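PDB 2FSJ: archaeal actin homolog from Thermoplasma acidophilum, which binds ATP and, fuelled best by ATP among the nucleoside triphosphates, polymerises into helical filaments that gather into bundles. Local coordinates for residues A50-E55 and K74-K79; Q171-A176 and L205-M210; E186-Y191 and R296-I301. All blocks are in the same frame, centred on the assembly; numbering follows the deposited sequence.

Contact 1 (A50-E55 and K74-K79); sequences AVTETE and KFIYGK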
loop_
_atom_site.group_PDB
_atom_site.type_symbol
_atom_site.label_atom_id
_atom_site.label_comp_id
_atom_site.label_asym_id
_atom_site.label_seq_id
_atom_site.Cartn_x
_atom_site.Cartn_y
_atom_site.Cartn_z
ATOM N N ALA A 50 9.074 -8.473 -13.330
ATOM C CA ALA A 50 9.186 -8.793 -14.761
ATOM C C ALA A 50 9.887 -10.124 -14.926
ATOM O O ALA A 50 10.875 -10.396 -14.256
ATOM C CB ALA A 50 9.954 -7.735 -15.459
ATOM N N VAL A 51 9.355 -10.942 -15.819
ATOM C CA VAL A 51 9.957 -12.235 -16.113
ATOM C C VAL A 51 11.272 -11.972 -16.834
ATOM O O VAL A 51 11.378 -11.031 -17.637
ATOM C CB VAL A 51 8.988 -13.141 -16.976
ATOM C CG1 VAL A 51 9.705 -14.355 -17.562
ATOM C CG2 VAL A 51 7.854 -13.623 -16.122
ATOM N N THR A 52 12.279 -12.770 -16.514
ATOM C CA THR A 52 13.546 -12.748 -17.231
ATOM C C THR A 52 13.924 -14.155 -17.710
ATOM O O THR A 52 13.774 -15.139 -16.971
ATOM C CB THR A 52 14.677 -12.151 -16.377
ATOM O OG1 THR A 52 15.943 -12.276 -17.065
ATOM C CG2 THR A 52 14.860 -12.888 -15.092
ATOM N N GLU A 53 14.445 -14.241 -18.935
ATOM C CA GLU A 53 14.970 -15.492 -19.452
ATOM C C GLU A 53 16.481 -15.659 -19.319
ATOM O O GLU A 53 17.059 -16.575 -19.933
ATOM C CB GLU A 53 14.523 -15.654 -20.911
ATOM C CG GLU A 53 13.050 -16.027 -21.033
ATOM C CD GLU A 53 12.550 -16.055 -22.474
ATOM O OE1 GLU A 53 13.319 -15.683 -23.388
ATOM O OE2 GLU A 53 11.372 -16.435 -22.702
ATOM N N THR A 54 17.132 -14.828 -18.519
ATOM C CA THR A 54 18.574 -14.963 -18.265
ATOM C C THR A 54 18.910 -16.328 -17.624
ATOM O O THR A 54 18.089 -16.884 -16.867
ATOM C CB THR A 54 19.100 -13.791 -17.371
ATOM O OG1 THR A 54 20.534 -13.825 -17.282
ATOM C CG2 THR A 54 18.634 -13.906 -15.887
ATOM N N GLU A 55 20.096 -16.873 -17.938
ATOM C CA GLU A 55 20.585 -18.086 -17.223
ATOM C C GLU A 55 21.200 -17.690 -15.886
ATOM O O GLU A 55 21.255 -18.491 -14.967
ATOM C CB GLU A 55 21.559 -18.947 -18.050
ATOM C CG GLU A 55 22.079 -18.375 -19.345
ATOM C CD GLU A 55 23.122 -19.281 -19.986
ATOM O OE1 GLU A 55 22.813 -20.491 -20.205
ATOM O OE2 GLU A 55 24.255 -18.781 -20.243
ATOM N N LYS A 74 11.761 -17.242 -13.953
ATOM C CA LYS A 74 12.545 -16.343 -13.095
ATOM C C LYS A 74 12.051 -14.918 -13.262
ATOM O O LYS A 74 11.494 -14.576 -14.298
ATOM C CB LYS A 74 14.038 -16.408 -13.405
ATOM C CG LYS A 74 14.690 -17.815 -13.413
ATOM C CD LYS A 74 16.205 -17.640 -13.670
ATOM C CE LYS A 74 16.885 -18.877 -14.217
ATOM N NZ LYS A 74 18.350 -18.533 -14.458
ATOM N N PHE A 75 12.240 -14.099 -12.225
ATOM C CA PHE A 75 11.807 -12.737 -12.271
ATOM C C PHE A 75 12.738 -11.775 -11.507
ATOM O O PHE A 75 13.446 -12.147 -10.565
ATOM C CB PHE A 75 10.371 -12.631 -11.737
ATOM C CG PHE A 75 10.223 -12.988 -10.277
ATOM C CD1 PHE A 75 10.281 -12.013 -9.283
ATOM C CD2 PHE A 75 9.996 -14.310 -9.894
ATOM C CE1 PHE A 75 10.121 -12.365 -7.938
ATOM C CE2 PHE A 75 9.841 -14.660 -8.539
ATOM C CZ PHE A 75 9.897 -13.670 -7.575
ATOM N N ILE A 76 12.649 -10.512 -11.912
ATOM C CA ILE A 76 13.267 -9.396 -11.227
ATOM C C ILE A 76 12.121 -8.493 -10.693
ATOM O O ILE A 76 11.079 -8.378 -11.296
ATOM C CB ILE A 76 14.230 -8.707 -12.223
ATOM C CG1 ILE A 76 15.405 -9.669 -12.529
ATOM C CG2 ILE A 76 14.793 -7.387 -11.718
ATOM C CD1 ILE A 76 16.199 -9.236 -13.770
ATOM N N TYR A 77 12.352 -7.844 -9.567
ATOM C CA TYR A 77 11.285 -7.135 -8.887
ATOM C C TYR A 77 11.750 -5.766 -8.354
ATOM O O TYR A 77 12.939 -5.459 -8.334
ATOM C CB TYR A 77 10.736 -7.997 -7.753
ATOM C CG TYR A 77 11.775 -8.281 -6.705
ATOM C CD1 TYR A 77 11.918 -7.454 -5.570
ATOM C CD2 TYR A 77 12.597 -9.392 -6.821
ATOM C CE1 TYR A 77 12.931 -7.706 -4.624
ATOM C CE2 TYR A 77 13.582 -9.665 -5.899
ATOM C CZ TYR A 77 13.759 -8.812 -4.808
ATOM O OH TYR A 77 14.732 -9.145 -3.921
ATOM N N GLY A 78 10.782 -4.962 -7.915
ATOM C CA GLY A 78 11.084 -3.718 -7.260
ATOM C C GLY A 78 11.531 -2.676 -8.254
ATOM O O GLY A 78 11.081 -2.658 -9.409
ATOM N N LYS A 79 12.470 -1.844 -7.815
ATOM C CA LYS A 79 12.950 -0.710 -8.631
ATOM C C LYS A 79 13.690 -1.179 -9.920
ATOM O O LYS A 79 13.717 -0.471 -10.918
ATOM C CB LYS A 79 13.809 0.232 -7.788
ATOM C CG LYS A 79 15.096 -0.363 -7.199
ATOM C CD LYS A 79 15.836 0.639 -6.310
ATOM C CE LYS A 79 17.170 0.077 -5.828
ATOM N NZ LYS A 79 17.915 1.119 -4.992
HETATM O O HOH W 1 11.899 -17.196 -16.884
#

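Contact 2 (Q171-A176 and L205-M210); sequences QGVGAA and LTINLM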
loop_
_atom_site.group_PDB
_atom_site.type_symbol
_atom_site.label_atom_id
_atom_site.label_comp_id
_atom_site.label_asym_id
_atom_site.label_seq_id
_atom_site.Cartn_x
_atom_site.Cartn_y
_atom_site.Cartn_z
ATOM N N GLN A 171 -7.926 -3.297 5.745
ATOM C CA GLN A 171 -7.084 -2.167 5.499
ATOM C C GLN A 171 -7.706 -0.920 6.204
ATOM O O GLN A 171 -8.938 -0.727 6.198
ATOM C CB GLN A 171 -6.986 -1.924 3.985
ATOM C CG GLN A 171 -6.031 -0.823 3.588
ATOM C CD GLN A 171 -5.702 -0.874 2.082
ATOM O OE1 GLN A 171 -5.421 -1.957 1.548
ATOM N NE2 GLN A 171 -5.782 0.261 1.416
ATOM N N GLY A 172 -6.863 -0.140 6.849
ATOM C CA GLY A 172 -7.313 0.927 7.717
ATOM C C GLY A 172 -7.415 0.548 9.188
ATOM O O GLY A 172 -7.092 1.341 10.059
ATOM N N VAL A 173 -7.923 -0.629 9.475
ATOM C CA VAL A 173 -7.954 -1.120 10.851
ATOM C C VAL A 173 -6.529 -1.374 11.336
ATOM O O VAL A 173 -6.239 -1.092 12.489
ATOM C CB VAL A 173 -8.825 -2.398 10.976
ATOM C CG1 VAL A 173 -8.625 -3.128 12.309
ATOM C CG2 VAL A 173 -10.276 -2.037 10.775
ATOM N N GLY A 174 -5.667 -1.914 10.462
ATOM C CA GLY A 174 -4.243 -2.071 10.783
ATOM C C GLY A 174 -3.634 -0.762 11.255
ATOM O O GLY A 174 -3.062 -0.689 12.341
ATOM N N ALA A 175 -3.804 0.308 10.492
ATOM C CA ALA A 175 -3.279 1.581 10.877
ATOM C C ALA A 175 -3.861 2.128 12.220
ATOM O O ALA A 175 -3.132 2.663 13.070
ATOM C CB ALA A 175 -3.499 2.592 9.764
ATOM N N ALA A 176 -5.171 2.052 12.364
ATOM C CA ALA A 176 -5.825 2.518 13.596
ATOM C C ALA A 176 -5.336 1.735 14.857
ATOM O O ALA A 176 -5.121 2.311 15.941
ATOM C CB ALA A 176 -7.275 2.393 13.424
ATOM N N LEU A 205 -11.919 4.024 5.677
ATOM C CA LEU A 205 -12.370 3.120 6.714
ATOM C C LEU A 205 -12.788 3.925 7.949
ATOM O O LEU A 205 -11.968 4.659 8.549
ATOM C CB LEU A 205 -11.278 2.112 7.050
ATOM C CG LEU A 205 -11.871 1.202 8.123
ATOM C CD1 LEU A 205 -12.277 -0.167 7.648
ATOM C CD2 LEU A 205 -11.165 1.247 9.434
ATOM N N THR A 206 -14.074 3.819 8.281
ATOM C CA THR A 206 -14.629 4.441 9.491
ATOM C C THR A 206 -14.684 3.385 10.580
ATOM O O THR A 206 -15.169 2.295 10.365
ATOM C CB THR A 206 -16.007 5.041 9.182
ATOM O OG1 THR A 206 -15.833 6.117 8.261
ATOM C CG2 THR A 206 -16.660 5.688 10.432
ATOM N N ILE A 207 -14.095 3.725 11.713
ATOM C CA ILE A 207 -13.966 2.848 12.873
ATOM C C ILE A 207 -14.624 3.465 14.118
ATOM O O ILE A 207 -14.482 4.648 14.382
ATOM C CB ILE A 207 -12.453 2.539 13.075
ATOM C CG1 ILE A 207 -12.237 1.235 13.831
ATOM C CG2 ILE A 207 -11.708 3.718 13.689
ATOM C CD1 ILE A 207 -10.738 0.769 13.852
ATOM N N ASN A 208 -15.312 2.618 14.874
ATOM C CA ASN A 208 -15.922 3.004 16.135
ATOM C C ASN A 208 -14.836 2.911 17.196
ATOM O O ASN A 208 -14.307 1.839 17.437
ATOM C CB ASN A 208 -17.076 2.087 16.505
ATOM C CG ASN A 208 -17.889 2.661 17.659
ATOM O OD1 ASN A 208 -17.380 3.532 18.366
ATOM N ND2 ASN A 208 -19.180 2.311 17.749
ATOM N N LEU A 209 -14.476 4.039 17.772
ATOM C CA LEU A 209 -13.386 4.044 18.737
ATOM C C LEU A 209 -13.764 3.368 20.092
ATOM O O LEU A 209 -12.885 3.098 20.911
ATOM C CB LEU A 209 -12.801 5.430 18.922
ATOM C CG LEU A 209 -12.219 6.088 17.645
ATOM C CD1 LEU A 209 -11.922 7.526 17.914
ATOM C CD2 LEU A 209 -10.921 5.336 17.132
ATOM N N MET A 210 -15.027 3.080 20.319
ATOM C CA MET A 210 -15.400 2.379 21.555
ATOM C C MET A 210 -14.836 0.992 21.565
ATOM O O MET A 210 -14.488 0.510 22.645
ATOM C CB MET A 210 -16.939 2.412 21.860
ATOM C CG MET A 210 -17.807 1.464 21.071
ATOM S SD MET A 210 -19.477 0.983 21.800
ATOM C CE MET A 210 -19.866 -0.160 20.573
#

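Contact 3 (E186-Y191 and R296-I301); sequences EQQPGY and RVTSLI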
loop_
_atom_site.group_PDB
_atom_site.type_symbol
_atom_site.label_atom_id
_atom_site.label_comp_id
_atom_site.label_asym_id
_atom_site.label_seq_id
_atom_site.Cartn_x
_atom_site.Cartn_y
_atom_site.Cartn_z
ATOM N N GLU A 186 -6.878 7.483 20.968
ATOM C CA GLU A 186 -7.360 6.864 22.210
ATOM C C GLU A 186 -8.806 6.393 22.059
ATOM O O GLU A 186 -9.565 6.990 21.312
ATOM C CB GLU A 186 -7.279 7.872 23.362
ATOM N N GLN A 187 -9.168 5.306 22.725
ATOM C CA GLN A 187 -10.536 4.811 22.649
ATOM C C GLN A 187 -11.421 5.770 23.431
ATOM O O GLN A 187 -11.028 6.281 24.482
ATOM C CB GLN A 187 -10.653 3.401 23.188
ATOM C CG GLN A 187 -9.958 2.381 22.320
ATOM C CD GLN A 187 -10.336 0.995 22.664
ATOM O OE1 GLN A 187 -11.396 0.510 22.258
ATOM N NE2 GLN A 187 -9.485 0.335 23.421
ATOM N N GLN A 188 -12.585 6.039 22.861
ATOM C CA GLN A 188 -13.535 7.034 23.364
ATOM C C GLN A 188 -14.795 6.910 22.523
ATOM O O GLN A 188 -14.756 6.265 21.494
ATOM C CB GLN A 188 -12.964 8.445 23.219
ATOM C CG GLN A 188 -12.444 8.788 21.829
ATOM C CD GLN A 188 -11.492 9.974 21.808
ATOM O OE1 GLN A 188 -11.593 10.867 22.645
ATOM N NE2 GLN A 188 -10.571 9.991 20.848
ATOM N N PRO A 189 -15.906 7.510 22.960
ATOM C CA PRO A 189 -17.086 7.633 22.100
ATOM C C PRO A 189 -16.757 8.482 20.851
ATOM O O PRO A 189 -16.025 9.482 20.948
ATOM C CB PRO A 189 -18.150 8.258 23.038
ATOM C CG PRO A 189 -17.423 8.742 24.235
ATOM C CD PRO A 189 -16.134 8.069 24.308
ATOM N N GLY A 190 -17.223 8.060 19.682
ATOM C CA GLY A 190 -16.895 8.746 18.442
ATOM C C GLY A 190 -16.144 7.845 17.437
ATOM O O GLY A 190 -15.781 6.731 17.759
ATOM N N TYR A 191 -15.927 8.373 16.229
ATOM C CA TYR A 191 -15.416 7.621 15.096
ATOM C C TYR A 191 -14.015 8.112 14.715
ATOM O O TYR A 191 -13.681 9.285 14.865
ATOM C CB TYR A 191 -16.348 7.767 13.860
ATOM C CG TYR A 191 -17.729 7.124 13.964
ATOM C CD1 TYR A 191 -17.972 6.075 14.834
ATOM C CD2 TYR A 191 -18.789 7.575 13.207
ATOM C CE1 TYR A 191 -19.199 5.494 14.939
ATOM C CE2 TYR A 191 -20.064 6.963 13.299
ATOM C CZ TYR A 191 -20.245 5.938 14.175
ATOM O OH TYR A 191 -21.438 5.298 14.317
ATOM N N ARG A 296 -19.926 12.756 14.622
ATOM C CA ARG A 296 -19.324 11.776 15.538
ATOM C C ARG A 296 -17.832 11.616 15.347
ATOM O O ARG A 296 -17.199 10.926 16.147
ATOM C CB ARG A 296 -19.947 10.400 15.319
ATOM C CG ARG A 296 -21.424 10.373 15.614
ATOM C CD ARG A 296 -22.023 8.987 15.585
ATOM N NE ARG A 296 -23.316 9.000 16.259
ATOM C CZ ARG A 296 -24.296 8.146 16.042
ATOM N NH1 ARG A 296 -24.161 7.152 15.161
ATOM N NH2 ARG A 296 -25.434 8.295 16.711
ATOM N N VAL A 297 -17.266 12.232 14.300
ATOM C CA VAL A 297 -15.839 12.065 14.004
ATOM C C VAL A 297 -15.002 12.827 14.999
ATOM O O VAL A 297 -15.134 14.050 15.099
ATOM C CB VAL A 297 -15.464 12.541 12.570
ATOM C CG1 VAL A 297 -13.946 12.434 12.332
ATOM C CG2 VAL A 297 -16.215 11.712 11.529
ATOM N N THR A 298 -14.124 12.116 15.720
ATOM C CA THR A 298 -13.125 12.748 16.606
ATOM C C THR A 298 -11.685 12.646 16.122
ATOM O O THR A 298 -10.842 13.320 16.635
ATOM C CB THR A 298 -13.204 12.136 18.008
ATOM O OG1 THR A 298 -13.064 10.707 17.922
ATOM C CG2 THR A 298 -14.602 12.327 18.614
ATOM N N SER A 299 -11.385 11.772 15.166
ATOM C CA SER A 299 -10.053 11.683 14.602
ATOM C C SER A 299 -10.134 11.404 13.117
ATOM O O SER A 299 -10.855 10.493 12.714
ATOM C CB SER A 299 -9.215 10.570 15.254
ATOM O OG SER A 299 -9.369 10.491 16.641
ATOM N N LEU A 300 -9.430 12.223 12.331
ATOM C CA LEU A 300 -9.271 12.062 10.873
ATOM C C LEU A 300 -7.824 11.664 10.630
ATOM O O LEU A 300 -6.917 12.387 11.063
ATOM C CB LEU A 300 -9.530 13.376 10.129
ATOM C CG LEU A 300 -10.950 13.831 9.800
ATOM C CD1 LEU A 300 -10.938 15.283 9.272
ATOM C CD2 LEU A 300 -11.678 12.916 8.824
ATOM N N ILE A 301 -7.597 10.548 9.928
ATOM C CA ILE A 301 -6.288 9.940 9.854
ATOM C C ILE A 301 -5.877 9.696 8.395
ATOM O O ILE A 301 -6.220 8.680 7.788
ATOM C CB ILE A 301 -6.252 8.639 10.690
ATOM C CG1 ILE A 301 -6.719 8.897 12.132
ATOM C CG2 ILE A 301 -4.861 8.023 10.667
ATOM C CD1 ILE A 301 -7.172 7.656 12.886
HETATM O O HOH W 2 -8.311 9.710 19.588
#

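Contact 1 (A50-E55 and K74-K79)
Ala50 and Ile76 form an antiparallel hydrogen-bonded pair, Ala50 N reaching Ile76 O and Ile76 N returning to Ala50 O, both at 2.9 Å. One step on, Val51 faces Phe75 in a non-hydrogen-bonded pair whose CA atoms are 4.3 Å apart, and the axes of strands 50-52 and 74-77 make an angle of 135°. Next, Thr52 N donates to Lys74 O at 3.0 Å, and beside it a water donates to Thr52 O and accepts from Lys74 N.

On the face that carries Ala50, Thr52 and Ile76, CG2 of Thr52 packs on Ile76 CD1 at 4.1 Å and on the root of the Lys74 side chain. With OG1 anti to its own N (chi1 174°), Thr52 accepts from Thr54 N in an ST turn, which turns the chain at Thr52-Thr54. Lys74 stretches along this turn, and its NZ donates to Thr54 O at 2.9 Å, tilted 25° from the carbonyl plane. The same ammonium also bonds Ser56 O and makes a cation-pi contact with Trp57, so three successive parts of the loop meet at one group.

This is antiparallel edge pairing in the N-terminal sheet of an actin-like (ASKHA) fold. Within this chain, strand 74-77 is an edge strand of the seven-stranded mixed sheet, paired with strand 42-52 and covered by helix 101-111 through Phe75 and Tyr77.

Contact 2 (Q171-A176 and L205-M210)
NE2 of Gln171, the residue whose backbone O lies against Leu205, is shared by two carboxylates: it bonds Asp92 OD2 and, more weakly, Asp196 OD2. The side chain runs away from strand 205-208, with CG anti to the backbone N (chi1 -175°), while the carbonyl oxygen of Gln171 stays in van der Waals contact with Leu205 CD1 at 3.7 Å.

Gly172 follows as the N-cap residue of helix 173-182, and its O accepts from Ala176 N at 3.1 Å. Its phi of 95° suits glycine, and a CB at this position would fall only 2.7 Å from Leu205 CB. The strand can therefore come close to the head of the helix.

The first turn of the helix supplies the rest. Val173 points CG2 at the strand, where it meets Leu205 CD2 at 3.7 Å, the two side chains crossing obliquely; the same methyl is 4.2 Å from Ile207 CD1. That CD1 touches both Val173 and Ala176, with Ala176 CB at 3.8 Å. Ile207 gets there by an extended chain, CG1 anti to the backbone N and chi2 171°. Leu205 and Ile207, alternate residues of the strand, thus present one face to the helix, whereas Thr206 turns the other way, its OG1 bonded to Leu218 O. Pro214 closes over Val173 and Leu205 from the neighbouring strand.

No hydrogen bond joins the two segments. The polar bonds of Gln171 lie to one side, near Lys34 of the ATP site, and what holds the segments together is a buried apolar fit of Leu205 and Ile207 against the first turn of helix 173-182, joining that helix to the four-stranded sheet of the actin-like fold.

Contact 3 (E186-Y191 and R296-I301)
Tyr191 O is gripped from strand 297-301 by three donors: Thr298 N at 3.0 Å, in the carbonyl plane, and two weak ones, Ser299 N and Thr298 OG1, each at 3.4 Å. Its own N donates to Arg296 O at 2.9 Å. The bonds of Tyr191 N to Arg296 O and of Thr298 N to Tyr191 O straddle Val297 and begin the parallel pairing of strands 191-197 and 297-303.

Tyr191 (chi1 -68°) and Arg296 (chi1 -62°) both put CG anti to the carbonyl carbon, which sends the two side chains off side by side in the same direction. Arg296 CB sits over the ring in an off-centre CH-pi contact, 4.2 Å from its centroid, and CD closes on CE2 at 3.6 Å. The guanidinium plane stands 87° to the ring, and NH1 makes a weak bond to Tyr191 OH; its stronger partner is the salt bridge to Glu293. Replacing Tyr191 by an alanine is likely to leave the aliphatic part of Arg296 without its aromatic neighbour and to open a gap beside Val215 and Leu218.

Farther out, a CB on Gly190 would be jammed against Pro189 O at its backbone angles and would also fall 2.8 Å from Thr298 CG2. The Gln188 and Thr298 side chains run antiparallel alongside each other, Gln188 NE2 3.9 Å from Thr298 OG1. A water links Glu186 N to Ser299 OG.

The chemistry thus divides in two: backbone bonds set the parallel register, while Tyr191 and Arg296, the latter salt-bridged to Glu293, pack beside the first pair.

Contacts 2 and 3 are neighbours, their centres about 10 Å apart, and both reach the four-stranded sheet 213-222, 202-208, 191-197, 297-303. They meet directly through a probable hydrogen bond from Leu209 N to Gly190 O of 3.0 Å, and their segments alternate along the chain. Contact 1 belongs to the seven-stranded sheet, on the opposite side of the chain's centre, with its centre about 37 Å from that of contact 2 and 45 Å from that of contact 3. Two contacts come near the ATP site: the side chain of Phe75 is about 10 Å from that of Thr33, and the side chain of Gln171 about 8 Å from that of Lys34. Contact 3 lies away from it.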